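Glutathione S-transferase (Sulfitobacter, PDB 4GF0) binds glutathione and, as a glutathione S-transferase homologue, probably conjugates it to electrophilic substrates. Local coordinates at the interface of chains A and B. Residues are numbered along the deposited sequence; one frame, centred on the assembly and turned at random. Chains: chain A/B, Glutathione S-transferase.

Contact 1: the interface of chains A and B. Residues chain A 59, 65, 70, 74, 77-78; chain B 89-90, 93-94.
A:Tyr74, on helix 68-78, turns the edge of its ring to the first turn of helix 89-111 of chain B, and following it outward shows how one aromatic side chain can pack against a helix start. CB of A:Tyr74 touches CB, the methyl, of B:Ala93 at 4.0 Å. CG stands anti to the backbone N (chi1 -179°), which carries the ring along the opposing turn. CD1 of A:Tyr74 lies 3.5 Å from the carbonyl O of B:Pro89. CE1 of A:Tyr74 packs against CB of that proline. The edge, in the ring plane, faces the peptide link from B:Pro89 to B:Thr90, while CD1 of A:Leu65 covers one face near the rim. At the tip, the phenol OH of A:Tyr74 reaches the O of a water at 2.8 Å, and OG1 of B:Thr90, whose side chain runs alongside in the same direction, holds the same water. A phenylalanine in place of A:Tyr74 would probably keep the ring packing but leave the water without its phenolic partner, and so break the water link to the B:Thr90 hydroxyl. A:Leu65 sets CD1 against CB of B:Ala93 at 3.7 Å, with CD2 on the B:Gln94 chain, which it crosses at about a right angle. A:Leu59 slides past B:Thr90 in the opposite direction, and A:Ala77 meets the B:Pro89 ring. This largely apolar patch, repeated by the two-fold axis, fits the N-terminal domain of one subunit to helix 89-111 of the other.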
loop_
_atom_site.group_PDB
_atom_site.type_symbol
_atom_site.label_atom_id
_atom_site.label_comp_id
_atom_site.label_asym_id
_atom_site.label_seq_id
_atom_site.Cartn_x
_atom_site.Cartn_y
_atom_site.Cartn_z
ATOM N N LEU A 59 7.633 -17.091 6.461
ATOM C CA LEU A 59 6.633 -17.884 7.177
ATOM C C LEU A 59 7.220 -19.215 7.608
ATOM O O LEU A 59 8.358 -19.542 7.260
ATOM C CB LEU A 59 5.404 -18.110 6.295
ATOM C CG LEU A 59 4.745 -16.836 5.772
ATOM C CD1 LEU A 59 3.445 -17.194 5.043
ATOM C CD2 LEU A 59 4.495 -15.822 6.893
ATOM N N LEU A 65 6.836 -13.156 2.410
ATOM C CA LEU A 65 5.838 -12.125 2.124
ATOM C C LEU A 65 6.478 -10.743 2.194
ATOM O O LEU A 65 7.399 -10.507 2.982
ATOM C CB LEU A 65 4.696 -12.193 3.135
ATOM C CG LEU A 65 3.934 -13.520 3.211
ATOM C CD1 LEU A 65 2.942 -13.456 4.386
ATOM C CD2 LEU A 65 3.201 -13.775 1.906
ATOM N N ALA A 70 0.318 -5.648 3.789
ATOM C CA ALA A 70 -0.032 -7.054 3.605
ATOM C C ALA A 70 0.432 -7.871 4.803
ATOM O O ALA A 70 -0.278 -8.765 5.278
ATOM C CB ALA A 70 0.590 -7.596 2.302
ATOM N N TYR A 74 -1.713 -10.008 7.505
ATOM C CA TYR A 74 -1.341 -11.402 7.748
ATOM C C TYR A 74 -1.227 -11.714 9.248
ATOM O O TYR A 74 -1.757 -12.724 9.738
ATOM C CB TYR A 74 -0.039 -11.774 7.011
ATOM C CG TYR A 74 0.311 -13.221 7.257
ATOM C CD1 TYR A 74 -0.313 -14.227 6.544
ATOM C CD2 TYR A 74 1.238 -13.579 8.224
ATOM C CE1 TYR A 74 -0.022 -15.567 6.783
ATOM C CE2 TYR A 74 1.525 -14.921 8.479
ATOM C CZ TYR A 74 0.900 -15.896 7.751
ATOM O OH TYR A 74 1.168 -17.226 7.999
ATOM N N ALA A 77 -4.495 -12.026 10.759
ATOM C CA ALA A 77 -5.196 -13.222 10.297
ATOM C C ALA A 77 -4.741 -14.456 11.067
ATOM O O ALA A 77 -5.530 -15.373 11.305
ATOM C CB ALA A 77 -4.967 -13.430 8.802
ATOM N N ILE A 78 -3.465 -14.488 11.449
ATOM C CA ILE A 78 -2.949 -15.631 12.219
ATOM C C ILE A 78 -3.047 -15.461 13.733
ATOM O O ILE A 78 -2.761 -16.387 14.491
ATOM C CB ILE A 78 -1.501 -16.004 11.832
ATOM C CG1 ILE A 78 -0.553 -14.831 12.108
ATOM C CG2 ILE A 78 -1.449 -16.457 10.366
ATOM C CD1 ILE A 78 0.926 -15.169 11.975
ATOM N N PRO B 89 -4.723 -17.667 4.768
ATOM C CA PRO B 89 -4.127 -16.348 5.040
ATOM C C PRO B 89 -2.856 -16.090 4.236
ATOM O O PRO B 89 -2.554 -14.936 3.933
ATOM C CB PRO B 89 -3.795 -16.403 6.531
ATOM C CG PRO B 89 -4.726 -17.455 7.099
ATOM C CD PRO B 89 -4.987 -18.436 5.998
ATOM N N THR B 90 -2.114 -17.136 3.888
ATOM C CA THR B 90 -0.902 -16.922 3.079
ATOM C C THR B 90 -1.234 -16.380 1.689
ATOM O O THR B 90 -0.659 -15.378 1.229
ATOM C CB THR B 90 -0.066 -18.206 2.958
ATOM O OG1 THR B 90 0.389 -18.577 4.264
ATOM C CG2 THR B 90 1.155 -17.977 2.038
ATOM N N ALA B 93 -2.451 -12.864 1.832
ATOM C CA ALA B 93 -1.333 -11.939 2.013
ATOM C C ALA B 93 -0.589 -11.720 0.692
ATOM O O ALA B 93 -0.134 -10.609 0.405
ATOM C CB ALA B 93 -0.375 -12.463 3.077
ATOM N N GLN B 94 -0.474 -12.769 -0.116
ATOM C CA GLN B 94 0.147 -12.628 -1.438
ATOM C C GLN B 94 -0.698 -11.721 -2.330
ATOM O O GLN B 94 -0.171 -10.905 -3.095
ATOM C CB GLN B 94 0.392 -14.008 -2.065
ATOM C CG GLN B 94 1.419 -14.801 -1.273
ATOM C CD GLN B 94 1.499 -16.259 -1.663
ATOM O OE1 GLN B 94 0.479 -16.905 -1.930
ATOM N NE2 GLN B 94 2.724 -16.800 -1.674
HETATM O O HOH W 1 -0.652 -18.975 6.779
#

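Contact 2: the interface of chains A and B. Residues chain A 128, 132, 135; chain B 119-121.
Helix 123-148 of chain A meets the loop of chain B that runs through B:Trp119, B:Ala120 and B:Lys121, between 3-10 helix 116-118 and helix 123-148 of that subunit. In this glutathione S-transferase dimer the contact illustrates how a carboxylate can grip a backbone N-H while an amide packs against an aliphatic chain. A:Asp128 turns its carboxylate to the loop, with CG anti to the backbone N (chi1 -177°). Both oxygens take the amide N of B:Lys121: A:Asp128 OD1 at 3.1 Å with a fairly straight bond, 160° at the hydrogen, and A:Asp128 OD2 through a more bent one. The shared N-H comes in on the syn side of each oxygen, 18° out of the carboxylate plane, as a forked bond. OD2 of A:Asp128 also rests 3.4 Å from CB, the methyl, of B:Ala120, which lies over one face of the carboxylate, offset toward OD2.

One helical turn on, A:Gln132 lies slantwise over the B:Lys121 side chain. Its chain bends at chi2, folding the amide back so that NE2 of A:Gln132 donates to the main-chain O of A:Asp128 at 3.1 Å. That bond within chain A steadies the amide, and the amide carbon CD of A:Gln132 lies 3.7 Å from CG of B:Lys121. The amide oxygen OE1 of A:Gln132 runs beside the lysine methylenes, 3.5 Å from CE of B:Lys121. Nearer the backbone, CG of A:Gln132 sits 3.5 Å from the carbonyl O of B:Trp119. The lysine chain is long and nearly straight until it bends at its last torsion. There NZ of B:Lys121 lies 4.7 Å from OE1 of A:Glu135, too far for direct contact, although the opposite charges may still attract weakly.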
loop_
_atom_site.group_PDB
_atom_site.type_symbol
_atom_site.label_atom_id
_atom_site.label_comp_id
_atom_site.label_asym_id
_atom_site.label_seq_id
_atom_site.Cartn_x
_atom_site.Cartn_y
_atom_site.Cartn_z
ATOM N N ASP A 128 15.790 19.421 -5.201
ATOM C CA ASP A 128 14.445 19.974 -5.310
ATOM C C ASP A 128 13.480 19.107 -4.494
ATOM O O ASP A 128 12.761 19.608 -3.628
ATOM C CB ASP A 128 14.024 19.997 -6.787
ATOM C CG ASP A 128 12.663 20.629 -7.012
ATOM O OD1 ASP A 128 12.056 21.138 -6.047
ATOM O OD2 ASP A 128 12.203 20.630 -8.176
ATOM N N GLN A 132 11.281 19.754 -0.567
ATOM C CA GLN A 132 9.829 19.813 -0.445
ATOM C C GLN A 132 9.289 18.933 0.678
ATOM O O GLN A 132 8.129 19.073 1.060
ATOM C CB GLN A 132 9.142 19.406 -1.753
ATOM C CG GLN A 132 9.668 20.096 -2.993
ATOM C CD GLN A 132 9.812 21.593 -2.821
ATOM O OE1 GLN A 132 8.949 22.258 -2.242
ATOM N NE2 GLN A 132 10.916 22.135 -3.325
ATOM N N GLU A 135 7.341 20.262 3.641
ATOM C CA GLU A 135 6.016 20.718 3.238
ATOM C C GLU A 135 5.056 19.583 2.876
ATOM O O GLU A 135 3.886 19.627 3.255
ATOM C CB GLU A 135 6.115 21.751 2.118
ATOM C CG GLU A 135 6.767 23.043 2.601
ATOM C CD GLU A 135 6.988 24.037 1.489
ATOM O OE1 GLU A 135 6.113 24.143 0.603
ATOM O OE2 GLU A 135 8.040 24.713 1.502
ATOM N N TRP B 119 5.757 16.486 -5.608
ATOM C CA TRP B 119 7.006 16.230 -4.906
ATOM C C TRP B 119 8.154 17.143 -5.278
ATOM O O TRP B 119 9.224 17.057 -4.675
ATOM C CB TRP B 119 7.449 14.784 -5.124
ATOM C CG TRP B 119 6.428 13.762 -4.759
ATOM C CD1 TRP B 119 6.081 13.357 -3.500
ATOM C CD2 TRP B 119 5.635 12.987 -5.666
ATOM N NE1 TRP B 119 5.117 12.380 -3.569
ATOM C CE2 TRP B 119 4.820 12.137 -4.884
ATOM C CE3 TRP B 119 5.527 12.937 -7.061
ATOM C CZ2 TRP B 119 3.913 11.232 -5.454
ATOM C CZ3 TRP B 119 4.631 12.041 -7.628
ATOM C CH2 TRP B 119 3.830 11.199 -6.822
ATOM N N ALA B 120 7.953 17.996 -6.275
ATOM C CA ALA B 120 9.010 18.898 -6.716
ATOM C C ALA B 120 8.409 20.205 -7.209
ATOM O O ALA B 120 7.211 20.272 -7.487
ATOM C CB ALA B 120 9.843 18.246 -7.818
ATOM N N LYS B 121 9.245 21.235 -7.327
ATOM C CA LYS B 121 8.785 22.549 -7.758
ATOM C C LYS B 121 9.417 23.033 -9.063
ATOM O O LYS B 121 8.857 23.893 -9.739
ATOM C CB LYS B 121 9.063 23.595 -6.671
ATOM C CG LYS B 121 8.103 23.580 -5.498
ATOM C CD LYS B 121 8.190 24.894 -4.726
ATOM C CE LYS B 121 7.196 24.919 -3.579
ATOM N NZ LYS B 121 5.845 24.487 -4.030
#

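Contact 1 and contact 2, the centres of their C-alpha atoms about 36 Å apart, lie toward opposite ends of the two-fold interface and share no residues. They are joined through the fold: in chain B, helix 89-111 supplies contact 1, and the chain continues through 3-10 helix 116-118 into the loop used in contact 2. Chain A contributes its N-terminal domain to the first and helix 123-148 to the second. With the chains exchanged, each patch has a twin, so the subunits are tied at well-separated points. Such spacing would probably resist rocking of one subunit on the other, in keeping with the dimers typical of glutathione transferases.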